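Local coordinates for protein methylocystis parvus OBBP MbnE (Methylocystis parvus OBBP, PDB 5ICQ) that probably binds methanobactin, a copper-chelating peptide, in the periplasm as the solute-binding component of an import system, at residues A[346-349]-A[350-354]; A[361-365]-A[366-370]; A[505-508]-A[509-512]. One frame throughout, in Å; residues are numbered along the deposited sequence.

Contact 1 (A[346-349]-A[350-354]); sequences FDFE and WVNAN
W350 meets D347 at the first turn of helix 348-355: its backbone N donates to D347 OD1 at 3.1 Å, coming from above the carboxylate plane (59° out of it). D347 is the N-cap residue; CG anti to its own N (chi1 -175°) directs the carboxylate toward the W350 amide, and its carboxyl carbon CG lies 3.7 Å from W350 CB. S408 OG bonds to the same OD1 and to E349 OE2, tying a distant loop to this helix start. V351 follows, with CG2 3.8 Å from F348 CD1 and 4.1 Å from F346 CZ, a small apolar patch facing inward, where F346 also rests on V568 and L570 of strand 567-572. This is a side-chain N-cap followed by ordinary i to i+4 helical pairing. N352 carries the next step: its N bonds to F348 O at 2.8 Å, and its CB makes a CH-pi contact over one face of the F348 ring, 3.9 Å from the centroid. N352 CG comes close to F348 CZ, with the amide and ring planes 21° apart, while N352 OD1 accepts from the backbone N of Y360. At A353, the backbone N donates to E349 O at 3.1 Å.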
loop_
_atom_site.group_PDB
_atom_site.type_symbol
_atom_site.label_atom_id
_atom_site.label_comp_id
_atom_site.label_asym_id
_atom_site.label_seq_id
_atom_site.Cartn_x
_atom_site.Cartn_y
_atom_site.Cartn_z
ATOM N N PHE A 346 -4.334 23.663 -11.105
ATOM C CA PHE A 346 -3.988 22.428 -11.802
ATOM C C PHE A 346 -5.181 21.950 -12.623
ATOM O O PHE A 346 -6.263 21.733 -12.077
ATOM C CB PHE A 346 -3.558 21.329 -10.831
ATOM C CG PHE A 346 -3.216 20.043 -11.529
ATOM C CD1 PHE A 346 -2.110 19.974 -12.362
ATOM C CD2 PHE A 346 -4.019 18.925 -11.394
ATOM C CE1 PHE A 346 -1.796 18.808 -13.036
ATOM C CE2 PHE A 346 -3.708 17.754 -12.062
ATOM C CZ PHE A 346 -2.596 17.697 -12.880
ATOM N N ASP A 347 -4.981 21.759 -13.930
ATOM C CA ASP A 347 -6.069 21.398 -14.845
ATOM C C ASP A 347 -5.978 19.905 -15.153
ATOM O O ASP A 347 -5.324 19.485 -16.110
ATOM C CB ASP A 347 -6.000 22.244 -16.113
ATOM C CG ASP A 347 -7.178 21.997 -17.046
ATOM O OD1 ASP A 347 -7.873 20.974 -16.885
ATOM O OD2 ASP A 347 -7.410 22.822 -17.948
ATOM N N PHE A 348 -6.653 19.094 -14.336
ATOM C CA PHE A 348 -6.557 17.648 -14.521
ATOM C C PHE A 348 -7.223 17.200 -15.815
ATOM O O PHE A 348 -6.728 16.293 -16.490
ATOM C CB PHE A 348 -7.191 16.897 -13.350
ATOM C CG PHE A 348 -7.418 15.438 -13.650
ATOM C CD1 PHE A 348 -6.334 14.595 -13.854
ATOM C CD2 PHE A 348 -8.704 14.918 -13.761
ATOM C CE1 PHE A 348 -6.523 13.250 -14.161
ATOM C CE2 PHE A 348 -8.901 13.562 -14.058
ATOM C CZ PHE A 348 -7.802 12.737 -14.259
ATOM N N GLU A 349 -8.368 17.793 -16.152
ATOM C CA GLU A 349 -9.097 17.363 -17.340
ATOM C C GLU A 349 -8.220 17.453 -18.585
ATOM O O GLU A 349 -8.237 16.552 -19.435
ATOM C CB GLU A 349 -10.367 18.203 -17.487
ATOM C CG GLU A 349 -11.406 17.992 -16.352
ATOM C CD GLU A 349 -10.929 18.425 -14.949
ATOM O OE1 GLU A 349 -11.180 17.684 -13.966
ATOM O OE2 GLU A 349 -10.306 19.500 -14.821
ATOM N N TRP A 350 -7.403 18.503 -18.683
ATOM C CA TRP A 350 -6.501 18.636 -19.823
ATOM C C TRP A 350 -5.453 17.521 -19.846
ATOM O O TRP A 350 -5.202 16.925 -20.902
ATOM C CB TRP A 350 -5.831 20.014 -19.811
ATOM C CG TRP A 350 -5.002 20.268 -21.044
ATOM C CD1 TRP A 350 -5.419 20.845 -22.210
ATOM C CD2 TRP A 350 -3.620 19.936 -21.232
ATOM N NE1 TRP A 350 -4.379 20.906 -23.108
ATOM C CE2 TRP A 350 -3.261 20.356 -22.531
ATOM C CE3 TRP A 350 -2.646 19.343 -20.423
ATOM C CZ2 TRP A 350 -1.971 20.191 -23.042
ATOM C CZ3 TRP A 350 -1.366 19.172 -20.930
ATOM C CH2 TRP A 350 -1.039 19.599 -22.232
ATOM N N VAL A 351 -4.809 17.224 -18.708
ATOM C CA VAL A 351 -3.787 16.181 -18.760
ATOM C C VAL A 351 -4.428 14.820 -19.016
ATOM O O VAL A 351 -3.882 14.000 -19.762
ATOM C CB VAL A 351 -2.887 16.155 -17.499
ATOM C CG1 VAL A 351 -2.194 17.505 -17.272
ATOM C CG2 VAL A 351 -3.623 15.696 -16.274
ATOM N N ASN A 352 -5.598 14.562 -18.419
ATOM C CA ASN A 352 -6.246 13.267 -18.616
ATOM C C ASN A 352 -6.550 13.030 -20.092
ATOM O O ASN A 352 -6.307 11.941 -20.622
ATOM C CB ASN A 352 -7.529 13.197 -17.786
ATOM C CG ASN A 352 -8.012 11.768 -17.557
ATOM O OD1 ASN A 352 -7.222 10.832 -17.518
ATOM N ND2 ASN A 352 -9.322 11.608 -17.386
ATOM N N ALA A 353 -7.052 14.052 -20.776
ATOM C CA ALA A 353 -7.386 13.903 -22.188
ATOM C C ALA A 353 -6.145 13.870 -23.071
ATOM O O ALA A 353 -6.148 13.205 -24.113
ATOM C CB ALA A 353 -8.313 15.038 -22.629
ATOM N N ASN A 354 -5.076 14.570 -22.682
ATOM C CA ASN A 354 -3.932 14.702 -23.580
ATOM C C ASN A 354 -2.857 13.650 -23.362
ATOM O O ASN A 354 -2.105 13.352 -24.298
ATOM C CB ASN A 354 -3.317 16.099 -23.446
ATOM C CG ASN A 354 -4.062 17.136 -24.266
ATOM O OD1 ASN A 354 -3.820 17.281 -25.464
ATOM N ND2 ASN A 354 -4.992 17.840 -23.633
#

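Contact 2 (A[361-365]-A[366-370]); sequences TRTKS and FFDES
D368 reaches back across the turn to the backbone of K364, whose N donates to D368 OD2 at 2.9 Å in a nearly straight bond (165°). The amide comes from above the carboxylate plane, 65° out of it. With CG anti to the backbone N (chi1 -154°), the carboxylate is carried back toward K364 N, and OD2 also lies 3.6 Å from T363 CA. OD2 is thus held by K364 N, and the other oxygen, OD1, only weakly by E369 N. Shortening this aspartate to alanine removes the carboxylate, which is likely to strip the K364 amide of its acceptor and let the loop open there.

S365 completes the tight part. Its OG accepts from F367 N at 2.9 Å, and its CB lies 3.8 Å from D368 CA. The same OG is bonded to D558 OD2 of helix 547-563, and D558 OD1 takes the F366 amide, so one aspartate grips both residues at the corner.

Toward the partly exposed margin the contact thins. K364 NZ stays 6.2 Å from D368 OD1, opposite charges that do not pair, and the aliphatic CB of K364 is what passes the carboxylate. T361 and E369 approach from opposite directions and meet through CG2 and OE1 at 3.7 Å; the E369 carboxylate is engaged mainly by H572, S574 and K314. Beside the bond between D368 and K364, the one from F367 N to S365 OG closes an ST turn in the loop that leaves strand 361-362.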
loop_
_atom_site.group_PDB
_atom_site.type_symbol
_atom_site.label_atom_id
_atom_site.label_comp_id
_atom_site.label_asym_id
_atom_site.label_seq_id
_atom_site.Cartn_x
_atom_site.Cartn_y
_atom_site.Cartn_z
ATOM N N THR A 361 -9.035 9.059 -13.059
ATOM C CA THR A 361 -10.010 9.854 -12.331
ATOM C C THR A 361 -9.284 10.671 -11.267
ATOM O O THR A 361 -8.280 10.223 -10.706
ATOM C CB THR A 361 -11.108 8.950 -11.702
ATOM O OG1 THR A 361 -12.098 9.765 -11.059
ATOM C CG2 THR A 361 -10.518 8.032 -10.688
ATOM N N ARG A 362 -9.772 11.884 -11.011
ATOM C CA ARG A 362 -9.104 12.748 -10.038
ATOM C C ARG A 362 -9.133 12.111 -8.654
ATOM O O ARG A 362 -10.152 11.559 -8.236
ATOM C CB ARG A 362 -9.778 14.121 -9.984
ATOM C CG ARG A 362 -8.955 15.189 -9.224
ATOM C CD ARG A 362 -7.770 15.695 -10.095
ATOM N NE ARG A 362 -6.814 16.499 -9.327
ATOM C CZ ARG A 362 -6.897 17.822 -9.163
ATOM N NH1 ARG A 362 -7.884 18.510 -9.726
ATOM N NH2 ARG A 362 -5.989 18.455 -8.430
ATOM N N THR A 363 -8.003 12.183 -7.945
ATOM C CA THR A 363 -7.965 11.788 -6.541
ATOM C C THR A 363 -8.518 12.909 -5.660
ATOM O O THR A 363 -8.045 14.053 -5.718
ATOM C CB THR A 363 -6.537 11.431 -6.134
ATOM O OG1 THR A 363 -6.088 10.340 -6.950
ATOM C CG2 THR A 363 -6.490 11.008 -4.657
ATOM N N LYS A 364 -9.529 12.585 -4.848
ATOM C CA LYS A 364 -10.241 13.600 -4.074
ATOM C C LYS A 364 -10.062 13.453 -2.575
ATOM O O LYS A 364 -10.605 14.268 -1.822
ATOM C CB LYS A 364 -11.743 13.565 -4.414
ATOM C CG LYS A 364 -12.023 13.703 -5.898
ATOM C CD LYS A 364 -13.455 14.145 -6.187
ATOM C CE LYS A 364 -14.445 13.014 -6.030
ATOM N NZ LYS A 364 -15.760 13.366 -6.653
ATOM N N SER A 365 -9.319 12.449 -2.121
ATOM C CA SER A 365 -9.258 12.110 -0.709
ATOM C C SER A 365 -7.990 11.306 -0.488
ATOM O O SER A 365 -7.472 10.686 -1.421
ATOM C CB SER A 365 -10.508 11.310 -0.291
ATOM O OG SER A 365 -10.312 10.613 0.926
ATOM N N PHE A 366 -7.479 11.343 0.744
ATOM C CA PHE A 366 -6.371 10.454 1.078
ATOM C C PHE A 366 -6.808 9.003 1.209
ATOM O O PHE A 366 -5.946 8.123 1.260
ATOM C CB PHE A 366 -5.680 10.920 2.367
ATOM C CG PHE A 366 -4.813 12.120 2.156
ATOM C CD1 PHE A 366 -5.342 13.398 2.236
ATOM C CD2 PHE A 366 -3.478 11.959 1.792
ATOM C CE1 PHE A 366 -4.535 14.519 1.984
ATOM C CE2 PHE A 366 -2.674 13.059 1.559
ATOM C CZ PHE A 366 -3.202 14.339 1.659
ATOM N N PHE A 367 -8.112 8.736 1.250
ATOM C CA PHE A 367 -8.649 7.374 1.282
ATOM C C PHE A 367 -9.808 7.305 0.292
ATOM O O PHE A 367 -10.945 7.001 0.641
ATOM C CB PHE A 367 -9.074 6.991 2.704
ATOM C CG PHE A 367 -7.966 7.112 3.694
ATOM C CD1 PHE A 367 -7.097 6.051 3.914
ATOM C CD2 PHE A 367 -7.749 8.307 4.366
ATOM C CE1 PHE A 367 -6.051 6.175 4.803
ATOM C CE2 PHE A 367 -6.705 8.435 5.260
ATOM C CZ PHE A 367 -5.853 7.370 5.475
ATOM N N ASP A 368 -9.503 7.585 -0.976
ATOM C CA ASP A 368 -10.545 7.875 -1.952
ATOM C C ASP A 368 -11.307 6.609 -2.345
ATOM O O ASP A 368 -10.789 5.491 -2.264
ATOM C CB ASP A 368 -9.930 8.534 -3.195
ATOM C CG ASP A 368 -10.914 9.404 -3.942
ATOM O OD1 ASP A 368 -12.024 9.620 -3.429
ATOM O OD2 ASP A 368 -10.571 9.890 -5.040
ATOM N N GLU A 369 -12.555 6.807 -2.775
ATOM C CA GLU A 369 -13.418 5.734 -3.277
ATOM C C GLU A 369 -13.562 4.607 -2.256
ATOM O O GLU A 369 -13.403 3.425 -2.571
ATOM C CB GLU A 369 -12.891 5.199 -4.612
ATOM C CG GLU A 369 -12.773 6.257 -5.688
ATOM C CD GLU A 369 -12.749 5.641 -7.074
ATOM O OE1 GLU A 369 -11.877 6.012 -7.882
ATOM O OE2 GLU A 369 -13.604 4.769 -7.348
ATOM N N SER A 370 -13.856 4.976 -1.014
ATOM C CA SER A 370 -13.970 3.960 0.023
ATOM C C SER A 370 -14.778 4.525 1.174
ATOM O O SER A 370 -15.083 5.722 1.225
ATOM C CB SER A 370 -12.592 3.480 0.498
ATOM O OG SER A 370 -12.114 4.228 1.601
#

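Contact 3 (A[505-508]-A[509-512]); sequences PGNE and QRMR
E508 and Q509 touch through their polar ends near the N-terminal end of helix 508-513. This is the N-terminal turn of a short helix in a family 5 extracellular solute-binding protein, with the E508 carboxylate accepting the G506 amide two residues back. Q509 NE2 donates to E508 OE2 at 2.9 Å, on the anti side of that oxygen, while G506 N reaches the same atom on the syn side, also at 2.9 Å. OE2 is therefore gripped twice; both donors come from one face of the carboxylate. The two side chains run side by side, pointing the same way, with carboxylate and amide planes 82° apart. E508 can do this because its CG sits between the backbone N and carbonyl carbon (chi1 82°) and the chain bends again at chi2, curling the carboxylate back over G506.

The other atom of the Q509 amide, OE1, is bonded to Y557 OH of helix 547-563, which fixes which way round the amide lies. P505 CB packs against NE2 at 3.8 Å, and Q509 N closes the turn onto G506 O. N507, the third large contributor, works through its backbone: its carbonyl O accepts from R510 N at 3.0 Å, the donor standing above the carbonyl plane. The backbone N of N507 in turn donates to E192 OE1, a residue remote in sequence.

Further along, M511 CE lies against E508 CB at 3.6 Å. R512, bonded through NH1 to V500 O, lays one face of its guanidinium over E508 CG, which stands 3.8 Å above the plane.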
loop_
_atom_site.group_PDB
_atom_site.type_symbol
_atom_site.label_atom_id
_atom_site.label_comp_id
_atom_site.label_asym_id
_atom_site.label_seq_id
_atom_site.Cartn_x
_atom_site.Cartn_y
_atom_site.Cartn_z
ATOM N N PRO A 505 -5.523 2.199 7.900
ATOM C CA PRO A 505 -4.389 3.076 8.214
ATOM C C PRO A 505 -3.986 2.958 9.674
ATOM O O PRO A 505 -4.829 2.826 10.566
ATOM C CB PRO A 505 -4.911 4.478 7.879
ATOM C CG PRO A 505 -6.404 4.353 7.860
ATOM C CD PRO A 505 -6.688 2.951 7.408
ATOM N N GLY A 506 -2.683 2.975 9.908
ATOM C CA GLY A 506 -2.138 2.705 11.234
ATOM C C GLY A 506 -0.894 3.498 11.507
ATOM O O GLY A 506 -0.818 4.688 11.169
ATOM N N ASN A 507 0.097 2.846 12.122
ATOM C CA ASN A 507 1.281 3.557 12.590
ATOM C C ASN A 507 2.049 4.221 11.450
ATOM O O ASN A 507 2.768 5.195 11.694
ATOM C CB ASN A 507 2.197 2.598 13.368
ATOM C CG ASN A 507 1.599 2.163 14.708
ATOM O OD1 ASN A 507 0.957 2.953 15.400
ATOM N ND2 ASN A 507 1.819 0.903 15.080
ATOM N N GLU A 508 1.899 3.746 10.210
ATOM C CA GLU A 508 2.596 4.392 9.105
ATOM C C GLU A 508 2.118 5.823 8.879
ATOM O O GLU A 508 2.838 6.614 8.260
ATOM C CB GLU A 508 2.444 3.579 7.813
ATOM C CG GLU A 508 1.143 3.800 7.057
ATOM C CD GLU A 508 -0.054 3.154 7.746
ATOM O OE1 GLU A 508 0.149 2.287 8.623
ATOM O OE2 GLU A 508 -1.201 3.531 7.422
ATOM N N GLN A 509 0.926 6.180 9.368
ATOM C CA GLN A 509 0.481 7.563 9.227
ATOM C C GLN A 509 1.370 8.516 10.011
ATOM O O GLN A 509 1.542 9.675 9.612
ATOM C CB GLN A 509 -0.972 7.716 9.692
ATOM C CG GLN A 509 -1.998 6.945 8.829
ATOM C CD GLN A 509 -1.893 7.260 7.347
ATOM O OE1 GLN A 509 -1.922 8.427 6.941
ATOM N NE2 GLN A 509 -1.754 6.216 6.527
ATOM N N ARG A 510 1.932 8.062 11.134
ATOM C CA ARG A 510 2.843 8.927 11.882
ATOM C C ARG A 510 4.085 9.260 11.065
ATOM O O ARG A 510 4.580 10.392 11.106
ATOM C CB ARG A 510 3.247 8.270 13.203
ATOM C CG ARG A 510 2.108 8.150 14.189
ATOM C CD ARG A 510 2.613 8.295 15.611
ATOM N NE ARG A 510 1.558 8.751 16.512
ATOM C CZ ARG A 510 1.030 8.007 17.478
ATOM N NH1 ARG A 510 1.466 6.767 17.677
ATOM N NH2 ARG A 510 0.070 8.507 18.250
ATOM N N MET A 511 4.622 8.284 10.336
ATOM C CA MET A 511 5.825 8.555 9.558
ATOM C C MET A 511 5.547 9.599 8.487
ATOM O O MET A 511 6.392 10.455 8.213
ATOM C CB MET A 511 6.352 7.267 8.919
ATOM C CG MET A 511 6.327 6.073 9.867
ATOM S SD MET A 511 7.037 4.582 9.138
ATOM C CE MET A 511 5.990 4.285 7.729
ATOM N N ARG A 512 4.359 9.548 7.883
ATOM C CA ARG A 512 4.033 10.427 6.759
ATOM C C ARG A 512 3.590 11.825 7.182
ATOM O O ARG A 512 3.728 12.768 6.394
ATOM C CB ARG A 512 2.902 9.828 5.931
ATOM C CG ARG A 512 3.164 8.452 5.358
ATOM C CD ARG A 512 1.857 7.872 4.857
ATOM N NE ARG A 512 2.029 6.555 4.243
ATOM C CZ ARG A 512 1.076 5.922 3.560
ATOM N NH1 ARG A 512 -0.115 6.486 3.395
ATOM N NH2 ARG A 512 1.316 4.729 3.030
#

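The three contacts follow one another along the chain, and contact 2 bridges the others. Contacts 1 and 2 have centres about 17 Å apart and meet where R362 lies against the phenylalanines: F348 CB is 3.5 Å from R362 CD, and F346 CD2 is 3.6 Å from R362 NH2. Contact 2 reaches contact 3, centres about 18 Å away, through F367 CE1 and P505 CG at 3.6 Å. Contacts 1 and 3 do not meet, their nearest atoms being about 19 Å apart. Helix 547-563 lies beside contacts 2 and 3, meeting F366, F367 and P505. A sulfate ion, probably from crystallisation, lies about 5 Å from the M511 side chain in contact 3.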